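Local coordinates for protein Xaa-Pro dipeptidase (Lactobacillus brevis, PDB 3I7M) that is the N-terminal domain of a probable manganese-dependent peptidase of family M24B, which as a whole probably acts as an aminopeptidase that removes N-terminal residues from peptides, at residues Q10-Q15 with T131-H136; A112-L117 with P124-D129. One frame throughout, in Å; residues are numbered along the deposited sequence. Where two conformers were deposited one is given.

Interaction 1: residues Q10-Q15 with T131-H136; sequences QQWTAQ and TSFIEH
Trp12, on the helix 5-15, and Phe133, on the helix 131-136, make the whole contact between 10-15 and 131-136; their CA atoms lie 8.4 Å apart. Both side chains leave their helices with CG anti to the backbone N (chi1 -179° for Trp12, 177° for Phe133), which carries each ring toward the facing helix, where they run alongside each other with opposite headings. The five-membered ring of the indole leans over the phenyl ring, with CD1 over one face toward its rim; the centroids are 4.2 Å apart but the planes inclined at 36°, so the pair is an oblique aromatic contact. Trp12 CB sits over the same ring, 4.0 Å from the Phe133 centroid, a CH-pi contact. At the other end of the overlap, Trp12 NE1 comes to 3.6 Å from Phe133 CB. His16 stacks on Trp12, and Ile9, one helical turn before Trp12, touches Phe133. Replacing Phe133 by an alanine would probably leave CD1 and CB of Trp12 without the ring they lean on and let the indole shift. No hydrogen bond crosses between the two segments, which implies that their direct attachment rests on dispersion and aromatic packing, with a buried surface of just 123 Å².

Interaction 2: residues A112-L117 with P124-D129; sequences ARMEAL and PSFDLD
Phe126 of the strand 125-129 meets Met114 and Leu117 of the helix 111-118, joining the last two elements of a beta-alpha-beta unit, strand 101-104, helix 111-118, strand 125-129, within the creatinase/prolidase N-terminal domain. The two helix residues, three apart, reach the ring from different directions. Met114, present as selenomethionine, comes over one face: its CG stands 4.1 Å from the centroid of the Phe126 ring and 19° off the normal, a CH-pi contact. The selenium continues past the ring toward its root, with Met114 SE 3.8 Å from Phe126 CB. Met114 SE lies 4.8 Å from the centroid of the Phe126 ring, 40° off the normal, an oblique Met-aromatic contact. CG of Met114 is anti to the backbone N (chi1 170°), and the next torsion keeps the chain extended, so the bend comes only at chi3, where the terminal methyl turns off. Leu117 instead approaches the ring edge near its plane, its side chain crossing that of Phe126 at about a right angle.

In the next shell, Val102 and Ile104 of the neighbouring parallel strand touch Phe126, as does Ala118 of the helix, while Leu117 packs against Trp85 and Ile88 of helix 84-94. Backbone hydrogen bonds of Ser125 with Glu100 and Val102, and of Leu128 with Ile104, tie the weakly bonded strand to its neighbour before and after Phe126, whose own carbonyl O accepts a bond from Lys106 NZ. At the outer end of the ring, Leu117 CD2 lies 3.9 Å from Phe126 CZ.

In the fold
From the N terminus, the chain lays down helix 5-15, then the first sheet strand, 20-23, and runs through the other sheet strands and helices before reaching helix 131-136. Interaction 2 closes a short loop, with six residues between its segments, and ties helix 111-118 to the edge strand 125-129. Interaction 1 closes a long one, joining the first and last helices of the chain: 115 residues separate its segments, and that span contains all of interaction 2, so the contacts nest and do not cross. Strand 125-129 leads almost directly into helix 131-136. The centres lie about 16 Å apart, yet the two meet where Trp12 CZ2 packs 3.8 Å from Asp129 O.

Interaction 1: residues Q10-Q15 with T131-H136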
ATOM      1  N   GLN A  10       9.308  -3.627   5.958  0.60 12.71           N
ATOM      2  CA  GLN A  10       8.644  -4.573   6.824  0.60 12.64           C
ATOM      3  C   GLN A  10       9.147  -4.449   8.247  0.60 12.29           C
ATOM      4  O   GLN A  10       8.371  -4.459   9.200  0.60 11.72           O
ATOM      5  CB  GLN A  10       8.859  -5.989   6.271  0.60 12.58           C
ATOM      6  CG  GLN A  10       8.382  -7.034   7.207  0.60 14.73           C
ATOM      7  CD  GLN A  10       8.423  -8.379   6.527  0.60 15.26           C
ATOM      8  OE1 GLN A  10       9.493  -8.978   6.384  0.60 19.33           O
ATOM      9  NE2 GLN A  10       7.272  -8.831   6.035  0.60 17.20           N
ATOM     10  N   GLN A  11      10.460  -4.297   8.379  0.60 13.00           N
ATOM     11  CA  GLN A  11      11.055  -4.188   9.701  0.60 13.09           C
ATOM     12  C   GLN A  11      10.555  -2.939  10.445  0.60 11.94           C
ATOM     13  O   GLN A  11      10.226  -2.957  11.643  0.60 13.07           O
ATOM     14  CB  GLN A  11      12.592  -4.195   9.581  0.60 13.33           C
ATOM     15  CG  GLN A  11      13.315  -4.093  10.897  0.60 17.37           C
ATOM     16  CD  GLN A  11      14.796  -3.848  10.718  0.60 21.08           C
ATOM     17  OE1 GLN A  11      15.263  -2.694  10.726  0.60 23.64           O
ATOM     18  NE2 GLN A  11      15.552  -4.928  10.564  0.60 24.23           N
ATOM     19  N   TRP A  12      10.501  -1.837   9.709  1.00 10.91           N
ATOM     20  CA  TRP A  12      10.030  -0.555  10.243  1.00 10.83           C
ATOM     21  C   TRP A  12       8.598  -0.717  10.731  1.00 11.42           C
ATOM     22  O   TRP A  12       8.235  -0.255  11.799  1.00 10.13           O
ATOM     23  CB  TRP A  12      10.163   0.565   9.179  1.00 11.57           C
ATOM     24  CG  TRP A  12       9.739   1.913   9.641  1.00 11.34           C
ATOM     25  CD1 TRP A  12      10.523   2.904  10.121  1.00 11.85           C
ATOM     26  CD2 TRP A  12       8.371   2.443   9.696  1.00  9.42           C
ATOM     27  NE1 TRP A  12       9.764   4.015  10.428  1.00 12.00           N
ATOM     28  CE2 TRP A  12       8.443   3.744  10.198  1.00 11.10           C
ATOM     29  CE3 TRP A  12       7.123   1.942   9.309  1.00 11.01           C
ATOM     30  CZ2 TRP A  12       7.312   4.541  10.372  1.00 10.98           C
ATOM     31  CZ3 TRP A  12       6.017   2.697   9.517  1.00 11.38           C
ATOM     32  CH2 TRP A  12       6.099   3.994  10.062  1.00 11.83           C
ATOM     33  N   THR A  13       7.801  -1.377   9.886  1.00 11.35           N
ATOM     34  CA  THR A  13       6.389  -1.620  10.204  1.00 11.26           C
ATOM     35  C   THR A  13       6.270  -2.405  11.541  1.00 10.86           C
ATOM     36  O   THR A  13       5.517  -2.059  12.409  1.00 11.83           O
ATOM     37  CB  THR A  13       5.760  -2.369   9.065  1.00 11.48           C
ATOM     38  OG1 THR A  13       5.940  -1.592   7.851  1.00 11.82           O
ATOM     39  CG2 THR A  13       4.292  -2.600   9.273  1.00 13.70           C
ATOM     40  N   ALA A  14       7.035  -3.473  11.659  1.00 11.48           N
ATOM     41  CA  ALA A  14       7.033  -4.269  12.897  1.00 11.63           C
ATOM     42  C   ALA A  14       7.542  -3.505  14.106  1.00 10.89           C
ATOM     43  O   ALA A  14       6.919  -3.512  15.184  1.00 11.22           O
ATOM     44  CB  ALA A  14       7.877  -5.562  12.624  1.00 11.41           C
ATOM     45  N   GLN A  15       8.605  -2.740  13.925  1.00 11.62           N
ATOM     46  CA  GLN A  15       9.140  -1.916  14.993  1.00 12.34           C
ATOM     47  C   GLN A  15       8.207  -0.832  15.503  1.00 13.94           C
ATOM     48  O   GLN A  15       8.286  -0.443  16.659  1.00 15.83           O
ATOM     49  CB  GLN A  15      10.459  -1.278  14.544  1.00 12.01           C
ATOM     50  CG  GLN A  15      11.571  -2.292  14.370  1.00 14.98           C
ATOM     51  CD  GLN A  15      12.808  -1.671  13.732  1.00 22.08           C
ATOM     52  OE1 GLN A  15      12.806  -0.480  13.372  1.00 25.65           O
ATOM     53  NE2 GLN A  15      13.855  -2.462  13.568  1.00 21.63           N
ATOM     54  N   THR A 131       6.496   8.883   6.040  1.00  9.56           N
ATOM     55  CA  THR A 131       7.059   9.881   5.114  1.00 10.59           C
ATOM     56  C   THR A 131       8.575  10.075   5.334  1.00 10.86           C
ATOM     57  O   THR A 131       9.361   9.958   4.405  1.00 11.28           O
ATOM     58  CB  THR A 131       6.323  11.207   5.242  1.00 11.41           C
ATOM     59  OG1 THR A 131       4.993  11.012   4.770  1.00 10.84           O
ATOM     60  CG2 THR A 131       7.032  12.317   4.363  1.00 12.24           C
ATOM     61  N   SER A 132       8.965  10.349   6.578  1.00 10.79           N
ATOM     62  CA  SER A 132      10.355  10.638   6.887  0.60 10.82           C
ATOM     63  C   SER A 132      11.254   9.415   6.649  1.00 10.06           C
ATOM     64  O   SER A 132      12.398   9.541   6.130  1.00 10.58           O
ATOM     65  CB  SER A 132      10.475  11.107   8.328  0.60 11.49           C
ATOM     66  OG  SER A 132      11.829  11.250   8.664  0.60 13.97           O
ATOM     67  N   PHE A 133      10.793   8.228   7.074  1.00  8.98           N
ATOM     68  CA  PHE A 133      11.550   6.972   6.902  1.00  8.86           C
ATOM     69  C   PHE A 133      11.844   6.721   5.375  1.00  9.40           C
ATOM     70  O   PHE A 133      12.989   6.441   4.934  1.00 11.13           O
ATOM     71  CB  PHE A 133      10.878   5.783   7.524  1.00  9.64           C
ATOM     72  CG  PHE A 133      11.619   4.450   7.292  1.00  9.17           C
ATOM     73  CD1 PHE A 133      12.688   4.066   8.094  1.00 11.34           C
ATOM     74  CD2 PHE A 133      11.249   3.584   6.290  1.00 10.12           C
ATOM     75  CE1 PHE A 133      13.379   2.875   7.857  1.00 10.34           C
ATOM     76  CE2 PHE A 133      11.914   2.397   6.075  1.00 13.15           C
ATOM     77  CZ  PHE A 133      12.986   2.041   6.867  1.00 13.20           C
ATOM     78  N   ILE A 134      10.810   6.887   4.549  1.00  9.95           N
ATOM     79  CA  ILE A 134      10.971   6.700   3.109  1.00 11.75           C
ATOM     80  C   ILE A 134      11.950   7.769   2.584  1.00 13.79           C
ATOM     81  O   ILE A 134      12.777   7.484   1.695  1.00 15.74           O
ATOM     82  CB  ILE A 134       9.612   6.784   2.374  1.00 10.87           C
ATOM     83  CG1 ILE A 134       8.650   5.644   2.748  1.00 11.60           C
ATOM     84  CG2 ILE A 134       9.876   6.950   0.834  1.00 13.04           C
ATOM     85  CD1 ILE A 134       9.156   4.229   2.589  1.00 11.08           C
ATOM     86  N   GLU A 135      11.840   9.008   3.055  1.00 15.23           N
ATOM     87  CA  GLU A 135      12.686  10.146   2.607  0.60 17.83           C
ATOM     88  C   GLU A 135      14.171   9.798   2.811  1.00 17.79           C
ATOM     89  O   GLU A 135      15.052  10.132   1.973  1.00 19.04           O
ATOM     90  CB  GLU A 135      12.366  11.391   3.458  0.60 18.80           C
ATOM     91  CG  GLU A 135      11.855  12.624   2.737  0.60 22.23           C
ATOM     92  CD  GLU A 135      10.886  13.484   3.597  0.60 25.03           C
ATOM     93  OE1 GLU A 135       9.993  14.153   3.021  0.60 26.93           O
ATOM     94  OE2 GLU A 135      11.018  13.513   4.848  0.60 25.52           O
ATOM     95  N   HIS A 136      14.474   9.143   3.945  1.00 18.92           N
ATOM     96  CA  HIS A 136      15.866   8.828   4.348  1.00 21.60           C
ATOM     97  C   HIS A 136      16.445   7.566   3.791  1.00 22.95           C
ATOM     98  O   HIS A 136      17.661   7.367   3.880  1.00 22.93           O
ATOM     99  CB  HIS A 136      16.048   8.781   5.880  1.00 21.70           C
ATOM    100  CG  HIS A 136      15.646  10.045   6.554  1.00 26.04           C
ATOM    101  ND1 HIS A 136      15.064  10.070   7.804  1.00 30.22           N
ATOM    102  CD2 HIS A 136      15.690  11.330   6.127  1.00 30.38           C
ATOM    103  CE1 HIS A 136      14.796  11.323   8.129  1.00 33.65           C
ATOM    104  NE2 HIS A 136      15.168  12.104   7.128  1.00 32.20           N
TER

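Interaction 2: residues A112-L117 with P124-D129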
ATOM      1  N   ALA A 112      -9.279  12.163   1.718  1.00  6.20           N
ATOM      2  CA  ALA A 112     -10.430  11.366   1.308  1.00  5.50           C
ATOM      3  C   ALA A 112     -10.037   9.909   1.113  1.00  6.01           C
ATOM      4  O   ALA A 112     -10.842   8.978   1.308  1.00  7.95           O
ATOM      5  CB  ALA A 112     -11.033  11.900   0.026  1.00  7.63           C
ATOM      6  N   ARG A 113      -8.797   9.666   0.665  1.00  6.77           N
ATOM      7  CA  ARG A 113      -8.351   8.333   0.408  1.00  7.17           C
ATOM      8  C   ARG A 113      -8.050   7.614   1.692  1.00  7.53           C
ATOM      9  O   ARG A 113      -8.348   6.419   1.866  1.00  9.10           O
ATOM     10  CB  ARG A 113      -7.159   8.329  -0.589  1.00  7.66           C
ATOM     11  CG  ARG A 113      -7.508   8.856  -1.912  1.00  8.78           C
ATOM     12  CD  ARG A 113      -6.429   8.806  -2.908  1.00 10.48           C
ATOM     13  NE  ARG A 113      -6.851   9.511  -4.102  1.00 13.92           N
ATOM     14  CZ  ARG A 113      -6.805   9.062  -5.332  1.00 14.42           C
ATOM     15  NH1 ARG A 113      -6.203   7.922  -5.595  1.00 13.90           N
ATOM     16  NH2 ARG A 113      -7.322   9.839  -6.308  1.00 18.38           N
HETATM   17  N   MSE A 114      -7.353   8.266   2.629  1.00  7.00           N
HETATM   18  CA  MSE A 114      -7.201   7.699   3.950  0.50  7.62           C
HETATM   19  C   MSE A 114      -8.536   7.302   4.519  1.00  8.40           C
HETATM   20  O   MSE A 114      -8.662   6.215   5.046  1.00  8.77           O
HETATM   21  CB  MSE A 114      -6.489   8.623   4.915  0.50  8.65           C
HETATM   22  CG  MSE A 114      -6.540   8.111   6.369  0.50  9.28           C
HETATM   23 SE   MSE A 114      -5.764   9.310   7.610  0.30 13.87          SE
HETATM   24  CE  MSE A 114      -7.152  10.658   7.566  0.50 11.39           C
ATOM     25  N   GLU A 115      -9.521   8.173   4.450  1.00  7.48           N
ATOM     26  CA  GLU A 115     -10.832   7.871   5.030  1.00  7.82           C
ATOM     27  C   GLU A 115     -11.506   6.736   4.310  1.00  8.16           C
ATOM     28  O   GLU A 115     -12.221   5.939   4.943  1.00  8.67           O
ATOM     29  CB  GLU A 115     -11.711   9.161   5.100  1.00  7.76           C
ATOM     30  CG  GLU A 115     -11.174  10.159   6.046  1.00  7.21           C
ATOM     31  CD  GLU A 115     -11.953  11.510   6.186  1.00  8.38           C
ATOM     32  OE1 GLU A 115     -12.821  11.744   5.374  1.00 13.75           O
ATOM     33  OE2 GLU A 115     -11.624  12.210   7.157  1.00 17.40           O
ATOM     34  N   ALA A 116     -11.403   6.687   2.991  1.00  9.09           N
ATOM     35  CA  ALA A 116     -12.060   5.593   2.244  1.00  8.25           C
ATOM     36  C   ALA A 116     -11.475   4.254   2.620  1.00  9.74           C
ATOM     37  O   ALA A 116     -12.156   3.235   2.753  1.00 10.57           O
ATOM     38  CB  ALA A 116     -11.930   5.805   0.765  1.00  9.34           C
ATOM     39  N   LEU A 117     -10.191   4.200   2.781  1.00  8.60           N
ATOM     40  CA  LEU A 117      -9.492   3.001   3.266  1.00  7.78           C
ATOM     41  C   LEU A 117      -9.929   2.656   4.668  1.00  9.03           C
ATOM     42  O   LEU A 117     -10.324   1.499   4.965  1.00  9.78           O
ATOM     43  CB  LEU A 117      -7.978   3.182   3.144  1.00  9.84           C
ATOM     44  CG  LEU A 117      -7.077   2.004   3.536  1.00 10.60           C
ATOM     45  CD1 LEU A 117      -7.276   0.797   2.626  1.00 11.93           C
ATOM     46  CD2 LEU A 117      -5.610   2.399   3.609  1.00 12.65           C
ATOM     47  N   PRO A 124      -9.475   0.923  12.736  1.00 13.05           N
ATOM     48  CA  PRO A 124      -8.042   1.187  12.512  1.00 12.17           C
ATOM     49  C   PRO A 124      -7.618   2.531  13.106  1.00 13.24           C
ATOM     50  O   PRO A 124      -8.476   3.373  13.403  1.00 15.06           O
ATOM     51  CB  PRO A 124      -7.959   1.259  10.980  1.00 13.85           C
ATOM     52  CG  PRO A 124      -9.325   1.834  10.601  1.00 12.87           C
ATOM     53  CD  PRO A 124     -10.281   1.251  11.532  1.00 13.69           C
ATOM     54  N   SER A 125      -6.329   2.731  13.245  1.00 11.39           N
ATOM     55  CA  SER A 125      -5.770   3.961  13.803  1.00 11.13           C
ATOM     56  C   SER A 125      -4.646   4.447  12.886  1.00 11.41           C
ATOM     57  O   SER A 125      -3.641   3.749  12.735  1.00 11.15           O
ATOM     58  CB  SER A 125      -5.125   3.731  15.182  1.00 11.95           C
ATOM     59  OG  SER A 125      -6.088   3.353  16.158  1.00 13.96           O
ATOM     60  N   PHE A 126      -4.844   5.549  12.169  1.00 11.18           N
ATOM     61  CA  PHE A 126      -3.862   6.056  11.223  1.00 11.13           C
ATOM     62  C   PHE A 126      -3.017   7.105  11.932  1.00 12.69           C
ATOM     63  O   PHE A 126      -3.064   8.305  11.651  1.00 13.93           O
ATOM     64  CB  PHE A 126      -4.562   6.623   9.959  1.00 12.98           C
ATOM     65  CG  PHE A 126      -5.112   5.580   9.056  1.00 10.34           C
ATOM     66  CD1 PHE A 126      -4.465   5.218   7.928  1.00 10.50           C
ATOM     67  CD2 PHE A 126      -6.301   4.914   9.349  1.00 11.64           C
ATOM     68  CE1 PHE A 126      -4.962   4.263   7.038  1.00 11.94           C
ATOM     69  CE2 PHE A 126      -6.816   3.916   8.476  1.00 12.90           C
ATOM     70  CZ  PHE A 126      -6.124   3.582   7.341  1.00 14.14           C
ATOM     71  N   ASP A 127      -2.220   6.632  12.884  1.00 11.11           N
ATOM     72  CA  ASP A 127      -1.430   7.500  13.738  1.00 11.18           C
ATOM     73  C   ASP A 127       0.072   7.340  13.476  1.00 12.06           C
ATOM     74  O   ASP A 127       0.914   7.730  14.267  1.00 13.62           O
ATOM     75  CB  ASP A 127      -1.803   7.262  15.206  1.00 11.63           C
ATOM     76  CG  ASP A 127      -1.675   5.874  15.664  1.00 13.82           C
ATOM     77  OD1 ASP A 127      -1.258   4.944  14.954  1.00 11.90           O
ATOM     78  OD2 ASP A 127      -1.985   5.753  16.887  1.00 18.57           O
ATOM     79  N   LEU A 128       0.413   6.752  12.347  1.00  9.81           N
ATOM     80  CA  LEU A 128       1.805   6.510  11.968  1.00  9.43           C
ATOM     81  C   LEU A 128       2.116   7.093  10.569  1.00  8.29           C
ATOM     82  O   LEU A 128       1.329   6.909   9.627  1.00  9.27           O
ATOM     83  CB  LEU A 128       2.082   5.019  11.903  1.00 10.15           C
ATOM     84  CG  LEU A 128       2.135   4.273  13.230  1.00 11.57           C
ATOM     85  CD1 LEU A 128       2.238   2.781  12.972  1.00 11.52           C
ATOM     86  CD2 LEU A 128       3.298   4.689  14.103  1.00 12.52           C
ATOM     87  N   ASP A 129       3.257   7.748  10.415  1.00  8.33           N
ATOM     88  CA  ASP A 129       3.665   8.425   9.200  1.00  7.67           C
ATOM     89  C   ASP A 129       5.010   7.859   8.823  1.00  8.51           C
ATOM     90  O   ASP A 129       5.968   7.970   9.559  1.00  8.78           O
ATOM     91  CB  ASP A 129       3.712   9.937   9.419  1.00  8.81           C
ATOM     92  CG  ASP A 129       3.870  10.713   8.146  1.00 11.74           C
ATOM     93  OD1 ASP A 129       3.970  10.106   7.071  1.00 10.07           O
ATOM     94  OD2 ASP A 129       3.850  11.958   8.246  1.00 12.28           O
TER